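Local coordinates for protein beta-1,3-1,4-glucanase (Caldicellulosiruptor sp. F32, PDB 5H4R) that probably hydrolyses mixed-linkage beta-1,3-1,4-glucans such as lichenan, as a family 5 glycoside hydrolase built on a TIM barrel, at residues D143-P146 and G147-Y150; T158-K161 and Y162-I166; I214-L217 and N218-V222. The protein carries 1 engineered substitution. All blocks are in the same frame, centred on the assembly; numbering follows the deposited sequence.

Contact 1. Residues D143-P146 and G147-Y150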
loop_
_atom_site.group_PDB
_atom_site.type_symbol
_atom_site.label_atom_id
_atom_site.label_comp_id
_atom_site.label_asym_id
_atom_site.label_seq_id
_atom_site.Cartn_x
_atom_site.Cartn_y
_atom_site.Cartn_z
ATOM N N ASP A 143 12.578 -3.984 0.685
ATOM C CA ASP A 143 13.782 -4.261 -0.083
ATOM C C ASP A 143 14.583 -2.989 -0.346
ATOM O O ASP A 143 15.347 -2.918 -1.307
ATOM C CB ASP A 143 13.436 -4.927 -1.414
ATOM C CG ASP A 143 12.823 -6.312 -1.254
ATOM O OD1 ASP A 143 13.016 -6.938 -0.203
ATOM O OD2 ASP A 143 12.199 -6.796 -2.224
ATOM N N ILE A 144 14.449 -1.977 0.510
ATOM C CA ILE A 144 15.044 -0.669 0.247
ATOM C C ILE A 144 16.406 -0.659 0.942
ATOM O O ILE A 144 16.547 -0.273 2.105
ATOM C CB ILE A 144 14.135 0.471 0.699
ATOM C CG1 ILE A 144 12.703 0.257 0.180
ATOM C CG2 ILE A 144 14.711 1.820 0.244
ATOM C CD1 ILE A 144 12.560 0.178 -1.346
ATOM N N MET A 145 17.427 -1.087 0.208
ATOM C CA MET A 145 18.779 -1.168 0.740
ATOM C C MET A 145 19.754 -1.209 -0.425
ATOM O O MET A 145 19.418 -1.724 -1.499
ATOM C CB MET A 145 18.935 -2.404 1.638
ATOM C CG MET A 145 18.214 -3.625 1.146
ATOM S SD MET A 145 17.856 -4.859 2.444
ATOM C CE MET A 145 19.536 -5.293 2.805
ATOM N N PRO A 146 20.960 -0.687 -0.249
ATOM C CA PRO A 146 21.958 -0.783 -1.311
ATOM C C PRO A 146 22.177 -2.237 -1.714
ATOM O O PRO A 146 22.252 -3.130 -0.876
ATOM C CB PRO A 146 23.208 -0.163 -0.675
ATOM C CG PRO A 146 22.658 0.764 0.380
ATOM C CD PRO A 146 21.473 0.036 0.931
ATOM N N GLY A 147 22.244 -2.475 -3.014
ATOM C CA GLY A 147 22.348 -3.818 -3.523
ATOM C C GLY A 147 21.029 -4.415 -3.949
ATOM O O GLY A 147 21.026 -5.386 -4.714
ATOM N N TYR A 148 19.909 -3.858 -3.470
ATOM C CA TYR A 148 18.591 -4.230 -3.968
ATOM C C TYR A 148 17.985 -2.965 -4.565
ATOM O O TYR A 148 18.531 -2.439 -5.535
ATOM C CB TYR A 148 17.781 -4.930 -2.873
ATOM C CG TYR A 148 18.486 -6.168 -2.366
ATOM C CD1 TYR A 148 18.548 -7.317 -3.139
ATOM C CD2 TYR A 148 19.103 -6.185 -1.133
ATOM C CE1 TYR A 148 19.217 -8.447 -2.695
ATOM C CE2 TYR A 148 19.763 -7.322 -0.676
ATOM C CZ TYR A 148 19.815 -8.440 -1.464
ATOM O OH TYR A 148 20.474 -9.576 -1.024
ATOM N N TYR A 149 16.876 -2.457 -4.014
ATOM C CA TYR A 149 16.262 -1.208 -4.485
ATOM C C TYR A 149 16.838 -0.065 -3.655
ATOM O O TYR A 149 16.622 -0.004 -2.440
ATOM C CB TYR A 149 14.732 -1.259 -4.362
ATOM C CG TYR A 149 14.016 -0.079 -4.992
ATOM C CD1 TYR A 149 14.171 1.208 -4.488
ATOM C CD2 TYR A 149 13.204 -0.251 -6.121
ATOM C CE1 TYR A 149 13.538 2.287 -5.068
ATOM C CE2 TYR A 149 12.563 0.828 -6.697
ATOM C CZ TYR A 149 12.727 2.083 -6.164
ATOM O OH TYR A 149 12.084 3.151 -6.750
ATOM N N TYR A 150 17.596 0.826 -4.287
ATOM C CA TYR A 150 18.042 2.009 -3.562
ATOM C C TYR A 150 18.064 3.226 -4.490
ATOM O O TYR A 150 18.773 3.223 -5.509
ATOM C CB TYR A 150 19.415 1.785 -2.917
ATOM C CG TYR A 150 19.607 2.637 -1.692
ATOM C CD1 TYR A 150 18.884 2.370 -0.517
ATOM C CD2 TYR A 150 20.444 3.749 -1.710
ATOM C CE1 TYR A 150 19.029 3.155 0.605
ATOM C CE2 TYR A 150 20.590 4.543 -0.601
ATOM C CZ TYR A 150 19.889 4.241 0.561
ATOM O OH TYR A 150 20.060 5.076 1.636
#
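Pro146 CG sits over one face of the Tyr150 ring, 4.1 Å from the ring centroid and only 7° off the ring normal, which makes this a CH-pi contact. The carbonyl carbon of Ile144 lies at the edge of the same ring, near its plane. The Tyr148 ring is met at its edge, where Met145 CG comes to 3.5 Å from Tyr148 CD2. Its Met-aromatic contact is oblique, with Met145 SD 5.2 Å from the Tyr148 centroid; Met145 CG lies between its backbone N and carbonyl carbon (chi1 38°), which sets the chain beside the ring. The Tyr149 ring is also approached obliquely, by Ile144 CD1, 3.7 Å from Tyr149 CD1. The Met145-Tyr148 pair joins the first and last residues of a type II beta turn, closed by Tyr148 N bonding to Met145 O at 2.9 Å; Pro146 is its second residue, and Ile144 and Tyr149 lie just outside it. The turn belongs to the loop that follows the third strand of the beta/alpha barrel and leads into helix 156-173, with the Ile144 side chain about 9 Å from a bound glucose unit. Gly147 fills the third position with a positive phi of 97°, where a beta carbon would collide with the Pro146 carbonyl oxygen. Beyond the turn, Ile144 and Tyr149 form a single beta bridge: Tyr149 N donates to Asp143 O at 3.1 Å, while the return bond from Met145 N to Tyr149 O is weak. The Asp143 carboxylate bonds outside the loop to His104 ND1 and Trp103 N, and Tyr150 OH is hydrogen-bonded to Thr192 N. With an alanine at Tyr150, Pro146 CG would probably lose the ring face beneath it and Thr192 N its partner. The Tyr149 side chain also touches Pro189.

Contact 2. Residues T158-K161 and Y162-I166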
loop_
_atom_site.group_PDB
_atom_site.type_symbol
_atom_site.label_atom_id
_atom_site.label_comp_id
_atom_site.label_asym_id
_atom_site.label_seq_id
_atom_site.Cartn_x
_atom_site.Cartn_y
_atom_site.Cartn_z
ATOM N N THR A 158 22.500 -0.942 -10.035
ATOM C CA THR A 158 22.007 -2.149 -9.371
ATOM C C THR A 158 20.508 -2.075 -9.101
ATOM O O THR A 158 19.809 -3.092 -9.198
ATOM C CB THR A 158 22.784 -2.361 -8.086
ATOM O OG1 THR A 158 24.161 -2.573 -8.432
ATOM C CG2 THR A 158 22.268 -3.583 -7.348
ATOM N N SER A 159 19.989 -0.891 -8.792
ATOM C CA SER A 159 18.553 -0.769 -8.559
ATOM C C SER A 159 17.752 -1.054 -9.825
ATOM O O SER A 159 16.711 -1.718 -9.770
ATOM C CB SER A 159 18.227 0.622 -8.022
ATOM O OG SER A 159 18.849 0.805 -6.766
ATOM N N ILE A 160 18.217 -0.557 -10.972
ATOM C CA ILE A 160 17.586 -0.872 -12.253
ATOM C C ILE A 160 17.573 -2.378 -12.476
ATOM O O ILE A 160 16.554 -2.957 -12.866
ATOM C CB ILE A 160 18.314 -0.139 -13.399
ATOM C CG1 ILE A 160 18.034 1.368 -13.325
ATOM C CG2 ILE A 160 17.887 -0.683 -14.749
ATOM C CD1 ILE A 160 18.920 2.223 -14.194
ATOM N N LYS A 161 18.712 -3.034 -12.228
ATOM C CA LYS A 161 18.810 -4.479 -12.421
ATOM C C LYS A 161 17.830 -5.218 -11.529
ATOM O O LYS A 161 17.208 -6.207 -11.946
ATOM C CB LYS A 161 20.233 -4.934 -12.131
ATOM C CG LYS A 161 20.491 -6.373 -12.412
ATOM C CD LYS A 161 21.973 -6.723 -12.171
ATOM C CE LYS A 161 22.323 -8.139 -12.597
ATOM N NZ LYS A 161 22.321 -8.334 -14.072
ATOM N N TYR A 162 17.688 -4.757 -10.283
ATOM C CA TYR A 162 16.779 -5.385 -9.327
ATOM C C TYR A 162 15.324 -5.228 -9.747
ATOM O O TYR A 162 14.566 -6.206 -9.768
ATOM C CB TYR A 162 17.004 -4.783 -7.931
ATOM C CG TYR A 162 16.239 -5.495 -6.834
ATOM C CD1 TYR A 162 16.612 -6.763 -6.432
ATOM C CD2 TYR A 162 15.142 -4.899 -6.188
ATOM C CE1 TYR A 162 15.939 -7.437 -5.443
ATOM C CE2 TYR A 162 14.452 -5.591 -5.175
ATOM C CZ TYR A 162 14.870 -6.851 -4.809
ATOM O OH TYR A 162 14.244 -7.592 -3.826
ATOM N N VAL A 163 14.908 -4.002 -10.071
ATOM C CA VAL A 163 13.539 -3.770 -10.542
ATOM C C VAL A 163 13.262 -4.608 -11.788
ATOM O O VAL A 163 12.246 -5.313 -11.870
ATOM C CB VAL A 163 13.311 -2.265 -10.794
ATOM C CG1 VAL A 163 11.948 -2.016 -11.453
ATOM C CG2 VAL A 163 13.412 -1.492 -9.502
ATOM N N LYS A 164 14.175 -4.565 -12.770
ATOM C CA LYS A 164 14.000 -5.353 -13.995
ATOM C C LYS A 164 13.849 -6.835 -13.677
ATOM O O LYS A 164 12.951 -7.505 -14.200
ATOM C CB LYS A 164 15.174 -5.134 -14.947
ATOM C CG LYS A 164 15.169 -3.825 -15.684
ATOM C CD LYS A 164 16.204 -3.844 -16.817
ATOM C CE LYS A 164 16.233 -2.518 -17.559
ATOM N NZ LYS A 164 17.299 -2.473 -18.593
ATOM N N SER A 165 14.718 -7.372 -12.821
ATOM C CA SER A 165 14.717 -8.812 -12.593
ATOM C C SER A 165 13.510 -9.259 -11.790
ATOM O O SER A 165 12.847 -10.241 -12.149
ATOM C CB SER A 165 15.978 -9.275 -11.887
ATOM O OG SER A 165 15.892 -10.688 -11.760
ATOM N N ILE A 166 13.234 -8.592 -10.661
ATOM C CA ILE A 166 12.062 -8.953 -9.869
ATOM C C ILE A 166 10.802 -8.872 -10.713
ATOM O O ILE A 166 9.993 -9.809 -10.719
ATOM C CB ILE A 166 11.943 -8.076 -8.610
ATOM C CG1 ILE A 166 13.122 -8.297 -7.659
ATOM C CG2 ILE A 166 10.622 -8.345 -7.886
ATOM C CD1 ILE A 166 13.278 -9.721 -7.087
#
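Ile160 and Lys164 lie side by side one turn apart on helix 156-173, which follows the third strand of the beta/alpha barrel. Ile160 CG2 touches Lys164 CE at 3.7 Å, so the nearest approach is to the CE methylene. This branch stands anti to the backbone N of Ile160, which directs it along the helix toward the lysine. Lys164 CG lies beside its own backbone N (chi1 -76°), and the chain runs extended from there past the isoleucine. Lys164 CG also rests 3.3 Å from Ile160 O, the acceptor of the Lys164 N bond. A backbone bond and a side-chain carbon likewise share Ser159 O: Val163 N donates to it in an almost straight line (177° at the hydrogen), and the Val163 CG2 methyl comes within 3.3 Å. Tyr162 N closes the turn on Thr158 O at 2.9 Å. Its ring is then backed within the helix by Ile166 CG1, which stands 3.6 Å above one face and is offset toward the rim.

The next shell fixes these groups. Tyr162 OH is hydrogen-bonded to Asp143 OD2, and its ring meets Phe112 edge-to-face, so both the end and the body of the side chain are held. Ser159 OG bonds to Tyr150 O and to His155 O, tying the start of the helix to the loop before it. Ile160 packs on Lys216 and Lys164 on Thr224, both of helix 205-226, so this side of the helix is a helix-helix interface. On another flank Ser165 OG bonds to Asn111 O, while Ser165 CB lies 3.3 Å from Lys161 O, the carbonyl oxygen that its own N-H holds at 2.9 Å.

Contact 3. Residues I214-L217 and N218-V222; sequences INKL and NQVFV
Asn218 ND2 is gripped by two acceptors: a water at 2.9 Å and Pro240 O at the end of barrel strand 237-240. The water lies 2.8 Å from Asn215 OD1, to which it probably donates, so it bridges two amides three residues apart on helix 205-226 of the beta/alpha barrel. Asn215 is itself fixed at both ends of its amide, with OD1 accepting from Lys255 N and ND2 donating to Glu253 O. Both Asn215 amide atoms and Asn218 ND2, buried on the helix, are thus hydrogen-bonded.

Ile214 runs alongside Asn218, its CG2 lying 3.7 Å from Asn218 ND2. The asparagine amide is set beside its own backbone N (chi1 -79°), which brings Asn218 CG to 3.4 Å from Ile214 O, the carbonyl oxygen that Asn218 N also bonds. Two residues further on, Lys216 and Val220 cross at a slant, with Lys216 CE touching Val220 CG2 at 4.0 Å. That methyl sits only 3.2 Å from Lys216 O, which the Val220 N-H grips at an angle of 160°.

Phe221 N bonds to Leu217 O, and the phenyl group turns from there toward Leu237 and Val239, meeting Trp167 edge-to-face. At the edge of the Phe221 ring, in its plane, lies Asn218 O, 3.9 Å from Phe221 CD2.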
loop_
_atom_site.group_PDB
_atom_site.type_symbol
_atom_site.label_atom_id
_atom_site.label_comp_id
_atom_site.label_asym_id
_atom_site.label_seq_id
_atom_site.Cartn_x
_atom_site.Cartn_y
_atom_site.Cartn_z
ATOM N N ILE A 214 13.847 7.685 -8.517
ATOM C CA ILE A 214 12.543 7.031 -8.381
ATOM C C ILE A 214 11.765 7.144 -9.682
ATOM O O ILE A 214 11.093 6.189 -10.098
ATOM C CB ILE A 214 11.760 7.617 -7.187
ATOM C CG1 ILE A 214 12.370 7.142 -5.866
ATOM C CG2 ILE A 214 10.274 7.165 -7.212
ATOM C CD1 ILE A 214 11.870 7.873 -4.667
ATOM N N ASN A 215 11.837 8.302 -10.342
ATOM C CA ASN A 215 11.203 8.450 -11.656
ATOM C C ASN A 215 11.758 7.421 -12.637
ATOM O O ASN A 215 11.001 6.762 -13.359
ATOM C CB ASN A 215 11.408 9.863 -12.195
ATOM C CG ASN A 215 10.542 10.905 -11.500
ATOM O OD1 ASN A 215 9.513 10.580 -10.910
ATOM N ND2 ASN A 215 10.950 12.179 -11.598
ATOM N N LYS A 216 13.085 7.260 -12.660
ATOM C CA LYS A 216 13.716 6.309 -13.566
ATOM C C LYS A 216 13.281 4.889 -13.251
ATOM O O LYS A 216 12.970 4.095 -14.154
ATOM C CB LYS A 216 15.239 6.422 -13.460
ATOM C CG LYS A 216 16.025 5.312 -14.159
ATOM C CD LYS A 216 15.849 5.341 -15.702
ATOM C CE LYS A 216 16.826 4.384 -16.380
ATOM N NZ LYS A 216 16.593 4.288 -17.846
ATOM N N LEU A 217 13.289 4.534 -11.968
ATOM C CA LEU A 217 12.961 3.165 -11.581
ATOM C C LEU A 217 11.485 2.855 -11.796
ATOM O O LEU A 217 11.140 1.709 -12.102
ATOM C CB LEU A 217 13.364 2.948 -10.131
ATOM C CG LEU A 217 14.883 3.011 -9.909
ATOM C CD1 LEU A 217 15.256 3.167 -8.428
ATOM C CD2 LEU A 217 15.558 1.770 -10.493
ATOM N N ASN A 218 10.609 3.855 -11.668
ATOM C CA ASN A 218 9.201 3.653 -11.998
ATOM C C ASN A 218 9.010 3.458 -13.493
ATOM O O ASN A 218 8.184 2.636 -13.913
ATOM C CB ASN A 218 8.346 4.822 -11.505
ATOM C CG ASN A 218 8.036 4.751 -10.024
ATOM O OD1 ASN A 218 8.099 3.696 -9.401
ATOM N ND2 ASN A 218 7.637 5.895 -9.458
ATOM N N GLN A 219 9.807 4.135 -14.304
ATOM C CA GLN A 219 9.745 3.919 -15.745
ATOM C C GLN A 219 10.269 2.537 -16.120
ATOM O O GLN A 219 9.695 1.858 -16.982
ATOM C CB GLN A 219 10.533 5.013 -16.464
ATOM C CG GLN A 219 10.420 4.921 -17.945
ATOM C CD GLN A 219 9.049 5.309 -18.436
ATOM O OE1 GLN A 219 8.621 6.468 -18.295
ATOM N NE2 GLN A 219 8.347 4.358 -19.013
ATOM N N VAL A 220 11.355 2.093 -15.470
ATOM C CA VAL A 220 11.872 0.746 -15.691
ATOM C C VAL A 220 10.810 -0.290 -15.358
ATOM O O VAL A 220 10.604 -1.266 -16.106
ATOM C CB VAL A 220 13.153 0.546 -14.857
ATOM C CG1 VAL A 220 13.601 -0.911 -14.855
ATOM C CG2 VAL A 220 14.257 1.430 -15.407
ATOM N N PHE A 221 10.127 -0.100 -14.230
ATOM C CA PHE A 221 9.056 -0.999 -13.816
ATOM C C PHE A 221 7.984 -1.111 -14.885
ATOM O O PHE A 221 7.600 -2.217 -15.283
ATOM C CB PHE A 221 8.464 -0.503 -12.487
ATOM C CG PHE A 221 7.045 -0.959 -12.207
ATOM C CD1 PHE A 221 6.771 -2.281 -11.864
ATOM C CD2 PHE A 221 5.993 -0.059 -12.245
ATOM C CE1 PHE A 221 5.450 -2.672 -11.576
ATOM C CE2 PHE A 221 4.692 -0.458 -11.948
ATOM C CZ PHE A 221 4.436 -1.762 -11.617
ATOM N N VAL A 222 7.464 0.016 -15.348
ATOM C CA VAL A 222 6.407 -0.028 -16.355
ATOM C C VAL A 222 6.908 -0.726 -17.612
ATOM O O VAL A 222 6.246 -1.625 -18.151
ATOM C CB VAL A 222 5.890 1.385 -16.658
ATOM C CG1 VAL A 222 4.913 1.384 -17.828
ATOM C CG2 VAL A 222 5.227 1.952 -15.415
HETATM O O HOH W 1 7.867 8.312 -11.111
#

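How the contacts relate
All three contacts are local and follow in series, none nested in or crossing another. Contact 1 closes a tight turn after barrel strand 135-139; contact 2 lies on helix 156-173; contact 3 comes after strand 181-184, on helix 205-226. Contacts 1 and 2 meet through two probable hydrogen bonds of 2.7 Å, Asp143 OD2 to Tyr162 OH and Tyr150 O to Ser159 OG, as well as by Tyr148-Tyr162 packing. Contacts 2 and 3 join the two helices: Lys164 CG touches Val220 CG1 at 3.4 Å, and Leu217 CD2 packs on Ile160 N at 3.6 Å. Tyr149 links contact 1 to contact 3, its CZ lying 3.6 Å from Leu217 CD1, so one loop touches both neighbouring helices.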